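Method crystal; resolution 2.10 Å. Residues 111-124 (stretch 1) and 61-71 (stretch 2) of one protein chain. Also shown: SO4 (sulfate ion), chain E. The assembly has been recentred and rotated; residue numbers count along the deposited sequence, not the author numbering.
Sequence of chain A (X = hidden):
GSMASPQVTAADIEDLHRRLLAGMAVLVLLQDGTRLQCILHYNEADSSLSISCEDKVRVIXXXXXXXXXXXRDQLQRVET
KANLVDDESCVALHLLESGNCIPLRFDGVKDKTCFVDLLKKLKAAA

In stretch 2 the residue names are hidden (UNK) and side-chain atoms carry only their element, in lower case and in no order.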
ATOM      1  N   ASP A 111      -7.081   5.360  -5.140  1.00 18.85           N
ATOM      2  CA  ASP A 111      -6.625   4.050  -4.758  1.00 18.75           C
ATOM      3  C   ASP A 111      -5.770   4.115  -3.498  1.00 18.61           C
ATOM      4  O   ASP A 111      -5.938   3.334  -2.620  1.00 19.24           O
ATOM      5  CB  ASP A 111      -5.872   3.388  -5.900  1.00 21.59           C
ATOM      6  CG  ASP A 111      -6.761   2.499  -6.744  1.00 25.80           C
ATOM      7  OD1 ASP A 111      -7.934   2.385  -6.457  1.00 26.10           O
ATOM      8  OD2 ASP A 111      -6.279   1.894  -7.674  1.00 24.91           O
ATOM      9  N   LYS A 112      -4.904   5.102  -3.409  1.00 18.37           N
ATOM     10  CA  LYS A 112      -4.042   5.234  -2.265  1.00 19.74           C
ATOM     11  C   LYS A 112      -4.950   5.376  -1.037  1.00 18.82           C
ATOM     12  O   LYS A 112      -4.768   4.699  -0.070  1.00 17.77           O
ATOM     13  CB  LYS A 112      -3.177   6.488  -2.432  1.00 18.94           C
ATOM     14  CG  LYS A 112      -2.160   6.793  -1.345  1.00 20.12           C
ATOM     15  CD  LYS A 112      -2.813   7.212  -0.045  1.00 24.70           C
ATOM     16  CE  LYS A 112      -2.225   8.476   0.531  1.00 27.48           C
ATOM     17  NZ  LYS A 112      -2.680   9.727  -0.094  1.00 24.10           N
ATOM     18  N   THR A 113      -5.962   6.226  -1.141  1.00 18.58           N
ATOM     19  CA  THR A 113      -6.861   6.475  -0.037  1.00 18.22           C
ATOM     20  C   THR A 113      -7.683   5.261   0.344  1.00 19.03           C
ATOM     21  O   THR A 113      -7.749   4.922   1.498  1.00 18.16           O
ATOM     22  CB  THR A 113      -7.808   7.655  -0.305  1.00 19.36           C
ATOM     23  OG1 THR A 113      -7.061   8.815  -0.602  1.00 18.89           O
ATOM     24  CG2 THR A 113      -8.635   7.915   0.883  1.00 18.56           C
ATOM     25  N   CYS A 114      -8.246   4.584  -0.645  1.00 18.39           N
ATOM     26  CA  CYS A 114      -9.007   3.335  -0.400  1.00 19.21           C
ATOM     27  C   CYS A 114      -8.201   2.256   0.242  1.00 19.17           C
ATOM     28  O   CYS A 114      -8.737   1.480   1.013  1.00 17.36           O
ATOM     29  CB  CYS A 114      -9.607   2.771  -1.694  1.00 20.97           C
ATOM     30  SG  CYS A 114     -10.987   3.721  -2.304  1.00 27.87           S
ATOM     31  N   PHE A 115      -6.944   2.113  -0.182  1.00 18.88           N
ATOM     32  CA  PHE A 115      -6.089   1.088   0.377  1.00 19.20           C
ATOM     33  C   PHE A 115      -5.950   1.228   1.868  1.00 19.92           C
ATOM     34  O   PHE A 115      -5.909   0.211   2.599  1.00 20.84           O
ATOM     35  CB  PHE A 115      -4.693   1.116  -0.239  1.00 19.54           C
ATOM     36  CG  PHE A 115      -3.824  -0.047   0.198  1.00 19.37           C
ATOM     37  CD1 PHE A 115      -4.117  -1.348  -0.228  1.00 20.16           C
ATOM     38  CD2 PHE A 115      -2.698   0.158   0.947  1.00 21.27           C
ATOM     39  CE1 PHE A 115      -3.287  -2.424   0.105  1.00 20.32           C
ATOM     40  CE2 PHE A 115      -1.895  -0.924   1.358  1.00 19.49           C
ATOM     41  CZ  PHE A 115      -2.188  -2.211   0.919  1.00 20.97           C
ATOM     42  N   VAL A 116      -5.733   2.458   2.323  1.00 17.78           N
ATOM     43  CA  VAL A 116      -5.554   2.708   3.768  1.00 20.74           C
ATOM     44  C   VAL A 116      -6.783   2.246   4.558  1.00 19.36           C
ATOM     45  O   VAL A 116      -6.654   1.502   5.525  1.00 20.91           O
ATOM     46  CB  VAL A 116      -5.190   4.196   4.069  1.00 18.22           C
ATOM     47  CG1 VAL A 116      -5.254   4.488   5.560  1.00 20.13           C
ATOM     48  CG2 VAL A 116      -3.777   4.499   3.550  1.00 19.46           C
ATOM     49  N   ASP A 117      -7.965   2.600   4.092  1.00 22.54           N
ATOM     50  CA  ASP A 117      -9.209   2.145   4.696  1.00 24.33           C
ATOM     51  C   ASP A 117      -9.420   0.648   4.636  1.00 27.83           C
ATOM     52  O   ASP A 117      -9.759   0.054   5.612  1.00 28.36           O
ATOM     53  CB  ASP A 117     -10.382   2.811   4.022  1.00 26.80           C
ATOM     54  CG  ASP A 117     -10.381   4.287   4.206  1.00 29.43           C
ATOM     55  OD1 ASP A 117     -10.189   4.741   5.323  1.00 32.60           O
ATOM     56  OD2 ASP A 117     -10.556   4.989   3.238  1.00 30.32           O
ATOM     57  N   LEU A 118      -9.178   0.039   3.493  1.00 24.45           N
ATOM     58  CA  LEU A 118      -9.345  -1.388   3.344  1.00 24.45           C
ATOM     59  C   LEU A 118      -8.417  -2.191   4.252  1.00 26.79           C
ATOM     60  O   LEU A 118      -8.814  -3.176   4.807  1.00 25.06           O
ATOM     61  CB  LEU A 118      -9.122  -1.800   1.893  1.00 24.01           C
ATOM     62  CG  LEU A 118      -9.226  -3.286   1.593  1.00 27.29           C
ATOM     63  CD1 LEU A 118     -10.609  -3.812   1.880  1.00 24.10           C
ATOM     64  CD2 LEU A 118      -8.788  -3.626   0.189  1.00 25.19           C
ATOM     65  N   LEU A 119      -7.176  -1.768   4.364  1.00 25.60           N
ATOM     66  CA  LEU A 119      -6.212  -2.441   5.199  1.00 27.51           C
ATOM     67  C   LEU A 119      -6.609  -2.370   6.662  1.00 31.58           C
ATOM     68  O   LEU A 119      -6.486  -3.309   7.397  1.00 32.10           O
ATOM     69  CB  LEU A 119      -4.844  -1.865   4.982  1.00 31.91           C
ATOM     70  CG  LEU A 119      -3.779  -2.847   4.571  1.00 36.43           C
ATOM     71  CD1 LEU A 119      -3.216  -3.523   5.780  1.00 42.42           C
ATOM     72  CD2 LEU A 119      -4.252  -3.861   3.567  1.00 38.26           C
ATOM     73  N   LYS A 120      -7.118  -1.224   7.056  1.00 34.24           N
ATOM     74  CA  LYS A 120      -7.630  -1.061   8.369  1.00 35.50           C
ATOM     75  C   LYS A 120      -8.782  -2.028   8.582  1.00 35.64           C
ATOM     76  O   LYS A 120      -8.842  -2.646   9.603  1.00 36.26           O
ATOM     77  CB  LYS A 120      -8.061   0.386   8.587  1.00 39.20           C
ATOM     78  CG  LYS A 120      -6.928   1.221   9.150  1.00 46.14           C
ATOM     79  CD  LYS A 120      -7.199   2.704   9.266  1.00 45.22           C
ATOM     80  CE  LYS A 120      -5.866   3.422   9.325  1.00 41.27           C
ATOM     81  NZ  LYS A 120      -5.815   4.662  10.137  1.00 40.82           N
ATOM     82  N   LYS A 121      -9.663  -2.153   7.606  1.00 38.52           N
ATOM     83  CA  LYS A 121     -10.786  -3.043   7.745  1.00 41.92           C
ATOM     84  C   LYS A 121     -10.338  -4.493   7.886  1.00 40.42           C
ATOM     85  O   LYS A 121     -10.760  -5.153   8.783  1.00 46.52           O
ATOM     86  CB  LYS A 121     -11.751  -2.873   6.573  1.00 45.74           C
ATOM     87  CG  LYS A 121     -12.944  -1.974   6.864  1.00 53.46           C
ATOM     88  CD  LYS A 121     -13.712  -1.544   5.614  1.00 62.65           C
ATOM     89  CE  LYS A 121     -15.126  -2.122   5.577  1.00 57.93           C
ATOM     90  NZ  LYS A 121     -16.164  -1.100   5.241  1.00 53.28           N
ATOM     91  N   LEU A 122      -9.412  -4.952   7.067  1.00 39.82           N
ATOM     92  CA  LEU A 122      -8.924  -6.323   7.170  1.00 44.37           C
ATOM     93  C   LEU A 122      -8.235  -6.597   8.498  1.00 49.31           C
ATOM     94  O   LEU A 122      -8.425  -7.627   9.111  1.00 52.87           O
ATOM     95  CB  LEU A 122      -7.955  -6.618   6.048  1.00 39.80           C
ATOM     96  CG  LEU A 122      -8.495  -6.531   4.640  1.00 36.96           C
ATOM     97  CD1 LEU A 122      -7.354  -6.602   3.672  1.00 39.75           C
ATOM     98  CD2 LEU A 122      -9.462  -7.655   4.397  1.00 37.49           C
ATOM     99  N   LYS A 123      -7.434  -5.647   8.933  1.00 48.69           N
ATOM    100  CA  LYS A 123      -6.754  -5.698  10.244  1.00 48.60           C
ATOM    101  C   LYS A 123      -7.747  -5.720  11.413  1.00 56.53           C
ATOM    102  O   LYS A 123      -7.622  -6.540  12.318  1.00 61.26           O
ATOM    103  CB  LYS A 123      -5.770  -4.530  10.413  1.00 44.14           C
ATOM    104  CG  LYS A 123      -4.386  -4.792   9.816  1.00 47.97           C
ATOM    105  CD  LYS A 123      -3.355  -3.767  10.277  1.00 42.81           C
ATOM    106  CE  LYS A 123      -2.762  -4.137  11.635  1.00 46.19           C
ATOM    107  NZ  LYS A 123      -2.161  -5.517  11.645  1.00 46.95           N
ATOM    108  N   ALA A 124      -8.732  -4.822  11.382  1.00 57.71           N
ATOM    109  CA  ALA A 124      -9.705  -4.699  12.481  1.00 57.28           C
ATOM    110  C   ALA A 124     -10.694  -5.889  12.577  1.00 59.28           C
ATOM    111  O   ALA A 124     -11.256  -6.155  13.648  1.00 58.49           O
ATOM    112  CB  ALA A 124     -10.453  -3.372  12.385  1.00 52.53           C
ATOM    113  N   UNK A  61       2.564 -11.252   6.012  1.00 23.44           N
ATOM    114  CA  UNK A  61       1.375 -11.473   6.851  1.00 24.33           C
ATOM    115  C   UNK A  61       0.794 -10.155   7.358  1.00 22.47           C
ATOM    116  O   UNK A  61       1.538  -9.233   7.709  1.00 22.91           O
ATOM    117  c   UNK A  61       3.225 -12.843   7.588  1.00 27.70           C
ATOM    118  c   UNK A  61       3.780 -11.865   6.577  1.00 24.15           C
ATOM    119  c   UNK A  61       1.907 -12.305   8.036  1.00 26.09           C
ATOM    120  N   UNK A  62      -0.528 -10.073   7.398  1.00 24.93           N
ATOM    121  CA  UNK A  62      -1.209  -8.883   7.890  1.00 27.96           C
ATOM    122  C   UNK A  62      -0.754  -8.533   9.298  1.00 27.67           C
ATOM    123  O   UNK A  62      -0.770  -7.366   9.715  1.00 27.82           O
ATOM    124  c   UNK A  62      -3.000  -7.701   5.892  1.00 40.60           C
ATOM    125  c   UNK A  62      -3.490  -7.973   7.302  1.00 37.27           C
ATOM    126  c   UNK A  62      -4.962  -8.322   7.307  1.00 42.26           C
ATOM    127  c   UNK A  62      -2.709  -9.118   7.893  1.00 32.00           C
ATOM    128  N   UNK A  63      -0.395  -9.557  10.050  1.00 25.98           N
ATOM    129  CA  UNK A  63      -0.067  -9.367  11.426  1.00 26.80           C
ATOM    130  C   UNK A  63       1.349  -8.793  11.559  1.00 28.03           C
ATOM    131  O   UNK A  63       1.720  -8.319  12.619  1.00 28.38           O
ATOM    132  o   UNK A  63       0.567 -11.706  11.632  1.00 25.85           O
ATOM    133  c   UNK A  63      -0.229 -10.677  12.202  1.00 27.81           C
ATOM    134  N   UNK A  64       2.098  -8.746  10.454  1.00 27.10           N
ATOM    135  CA  UNK A  64       3.414  -8.095  10.465  1.00 24.18           C
ATOM    136  C   UNK A  64       3.351  -6.625  10.039  1.00 20.79           C
ATOM    137  O   UNK A  64       4.365  -5.947   9.963  1.00 21.73           O
ATOM    138  c   UNK A  64       5.812  -8.330   9.692  1.00 30.53           C
ATOM    139  c   UNK A  64       4.398  -8.853   9.570  1.00 27.33           C
ATOM    140  o   UNK A  64       6.237  -8.034  10.822  1.00 34.59           O
ATOM    141  o   UNK A  64       6.490  -8.171   8.661  1.00 31.75           O
ATOM    142  N   UNK A  65       2.167  -6.156   9.710  1.00 22.20           N
ATOM    143  CA  UNK A  65       2.012  -4.794   9.284  1.00 23.22           C
ATOM    144  C   UNK A  65       1.567  -3.980  10.476  1.00 26.17           C
ATOM    145  O   UNK A  65       0.410  -4.000  10.849  1.00 30.35           O
ATOM    146  c   UNK A  65       1.532  -5.408   6.893  1.00 22.11           C
ATOM    147  c   UNK A  65       0.822  -3.175   7.770  1.00 22.83           C
ATOM    148  c   UNK A  65       0.435  -5.817   5.915  1.00 23.67           C
ATOM    149  c   UNK A  65       1.011  -4.656   8.123  1.00 24.56           C
ATOM    150  N   UNK A  66       2.537  -3.328  11.101  1.00 28.42           N
ATOM    151  CA  UNK A  66       2.361  -2.607  12.334  1.00 29.50           C
ATOM    152  C   UNK A  66       1.578  -1.302  12.092  1.00 30.01           C
ATOM    153  O   UNK A  66       0.793  -0.883  12.933  1.00 29.91           O
ATOM    154  c   UNK A  66       3.747  -2.289  12.894  1.00 30.95           C
ATOM    155  c   UNK A  66       3.792  -1.689  14.283  1.00 35.79           C
ATOM    156  c   UNK A  66       5.353  -0.105  15.514  1.00 48.42           C
ATOM    157  c   UNK A  66       5.243  -1.336  14.623  1.00 38.95           C
ATOM    158  n   UNK A  66       4.496  -0.236  16.725  1.00 56.04           N
ATOM    159  N   UNK A  67       1.792  -0.674  10.942  1.00 24.32           N
ATOM    160  CA  UNK A  67       1.227   0.670  10.693  1.00 25.62           C
ATOM    161  C   UNK A  67       1.218   0.967   9.193  1.00 24.36           C
ATOM    162  O   UNK A  67       2.075   0.481   8.465  1.00 24.76           O
ATOM    163  c   UNK A  67       2.048   1.736  11.424  1.00 22.73           C
ATOM    164  N   UNK A  68       0.371   1.865   8.758  1.00 21.51           N
ATOM    165  CA  UNK A  68       0.458   2.357   7.425  1.00 23.27           C
ATOM    166  C   UNK A  68       0.834   3.807   7.437  1.00 22.07           C
ATOM    167  O   UNK A  68       0.181   4.591   8.029  1.00 19.64           O
ATOM    168  c   UNK A  68      -0.778  -0.120   5.526  1.00 23.18           C
ATOM    169  c   UNK A  68      -0.823   2.137   6.642  1.00 22.07           C
ATOM    170  c   UNK A  68      -1.399   0.751   6.571  1.00 24.64           C
ATOM    171  c   UNK A  68      -2.881   0.810   6.443  1.00 31.02           C
ATOM    172  N   UNK A  69       1.901   4.134   6.729  1.00 18.67           N
ATOM    173  CA  UNK A  69       2.322   5.508   6.550  1.00 19.27           C
ATOM    174  C   UNK A  69       1.644   6.066   5.298  1.00 19.47           C
ATOM    175  O   UNK A  69       1.861   5.571   4.205  1.00 20.51           O
ATOM    176  c   UNK A  69       3.838   5.549   6.380  1.00 19.97           C
ATOM    177  c   UNK A  69       4.199   4.996   8.784  1.00 24.38           C
ATOM    178  c   UNK A  69       4.704   4.781   7.377  1.00 23.97           C
ATOM    179  c   UNK A  69       6.181   5.128   7.283  1.00 23.81           C
ATOM    180  N   UNK A  70       0.780   7.059   5.466  1.00 17.03           N
ATOM    181  CA  UNK A  70       0.107   7.674   4.330  1.00 18.03           C
ATOM    182  C   UNK A  70       0.142   9.200   4.220  1.00 17.45           C
ATOM    183  O   UNK A  70       0.070   9.722   3.136  1.00 18.56           O
ATOM    184  c   UNK A  70      -2.143   6.910   6.666  1.00 17.49           C
ATOM    185  c   UNK A  70      -2.147   7.464   5.434  1.00 18.50           C
ATOM    186  c   UNK A  70      -3.667   8.476   6.649  1.00 18.10           C
ATOM    187  n   UNK A  70      -3.102   8.449   5.460  1.00 18.25           N
ATOM    188  n   UNK A  70      -3.095   7.563   7.403  1.00 17.20           N
ATOM    189  c   UNK A  70      -1.325   7.176   4.225  1.00 16.30           C
ATOM    190  N   UNK A  71       0.207   9.903   5.345  1.00 17.78           N
ATOM    191  CA  UNK A  71       0.264  11.363   5.325  1.00 17.58           C
ATOM    192  C   UNK A  71       1.625  11.856   4.868  1.00 18.12           C
ATOM    193  O   UNK A  71       2.628  11.197   5.070  1.00 19.62           O
ATOM    194  o   UNK A  71       1.046  11.846   7.568  1.00 15.11           O
ATOM    195  c   UNK A  71      -0.062  12.006   6.686  1.00 16.38           C
ATOM    196  c   UNK A  71      -1.327  11.418   7.304  1.00 14.76           C
TER
HETATM  197  S   SO4 E1179      -3.379   7.677  11.076  1.00 29.35           S
HETATM  198  O1  SO4 E1179      -4.265   8.821  11.410  1.00 35.93           O
HETATM  199  O2  SO4 E1179      -2.037   8.178  10.838  1.00 37.15           O
HETATM  200  O3  SO4 E1179      -3.893   6.998   9.857  1.00 36.44           O
HETATM  201  O4  SO4 E1179      -3.372   6.712  12.170  1.00 36.88           O
HETATM  202  O   HOH W   1      -0.552  12.091   1.252  1.00 19.73           O

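Position 61 carries three carbons that close a ring onto the backbone N, out of reach of the helix: Pro61. Its carbonyl O accepts from the N of position 64, 2.8 Å away, starting a short 3-10 segment.

Position 62 has four carbons forked at the second, pointing toward the helix. One branch end lies 3.7 Å from Leu122 CB, the other 4.2 Å from Leu119 CD1. The fork makes it Leu62, with CD2 and CD1 making those two contacts.

Position 63 has one carbon and then one oxygen, directed away: Ser63. Position 64, two carbons with two oxygens on the second, also points away and belongs to Asp64, whose OD1 is hydrogen-bonded elsewhere in the structure.

Position 65 begins the strand with four carbons forked at the first, one arm two carbons long. The end of the longer arm lies 4.3 Å from Leu119 CD1: this is Ile65, and that end is its CD1. Its backbone also takes part: Lys123 NZ donates to Leu62 O at 3.0 Å and to Ile65 O at 3.1 Å, so one amine joins a carbonyl of the 3-10 segment to one at the start of the strand.

Position 66 has four carbons in a row ending in nitrogen; its CA-to-CB bond points away, and the residue is exposed: Lys66. Position 67 has a single carbon, again directed away, and is Ala67.

Position 68 shows four carbons forked at the second, turned toward the helix. One branch end sits 3.6 Å from Leu119 CB and 3.9 Å from Val116 O; the other is 4.4 Å from Phe115 CE2. This is Leu68, whose 93 Å² covered by the helix is the largest share on the strand side.

Position 69 repeats the fork at the second of four carbons but faces away: Leu69. Position 70 has one carbon and a five-membered ring of three carbons and two nitrogens. Val116 CG1 lies over one face of the ring, 4.2 Å from its centroid, a CH-pi contact; the ring is that of His70. His70 NE2 donates to sulfate O3 at 2.6 Å. Lys120 NZ reaches the same O3 at 3.0 Å, so the ion, probably from the crystallisation liquor, bridges the stretches.

Position 71, one carbon bearing an oxygen and a carbon, points away: Thr71, an N-cap for the helix that follows.

The contact works as a nearly antiparallel pairing, axes 158° apart and 10.0 Å at closest approach. Leu62 and Leu68 meet Phe115, Val116, Leu119 and Leu122 in an apolar seam. At one end the Lys123 amine holds the Leu62 and Ile65 carbonyls; at the other, the protein's own part is Val116 CG1 over the His70 ring face.

Stretch 2 (61-71) PLSDIKALLHT
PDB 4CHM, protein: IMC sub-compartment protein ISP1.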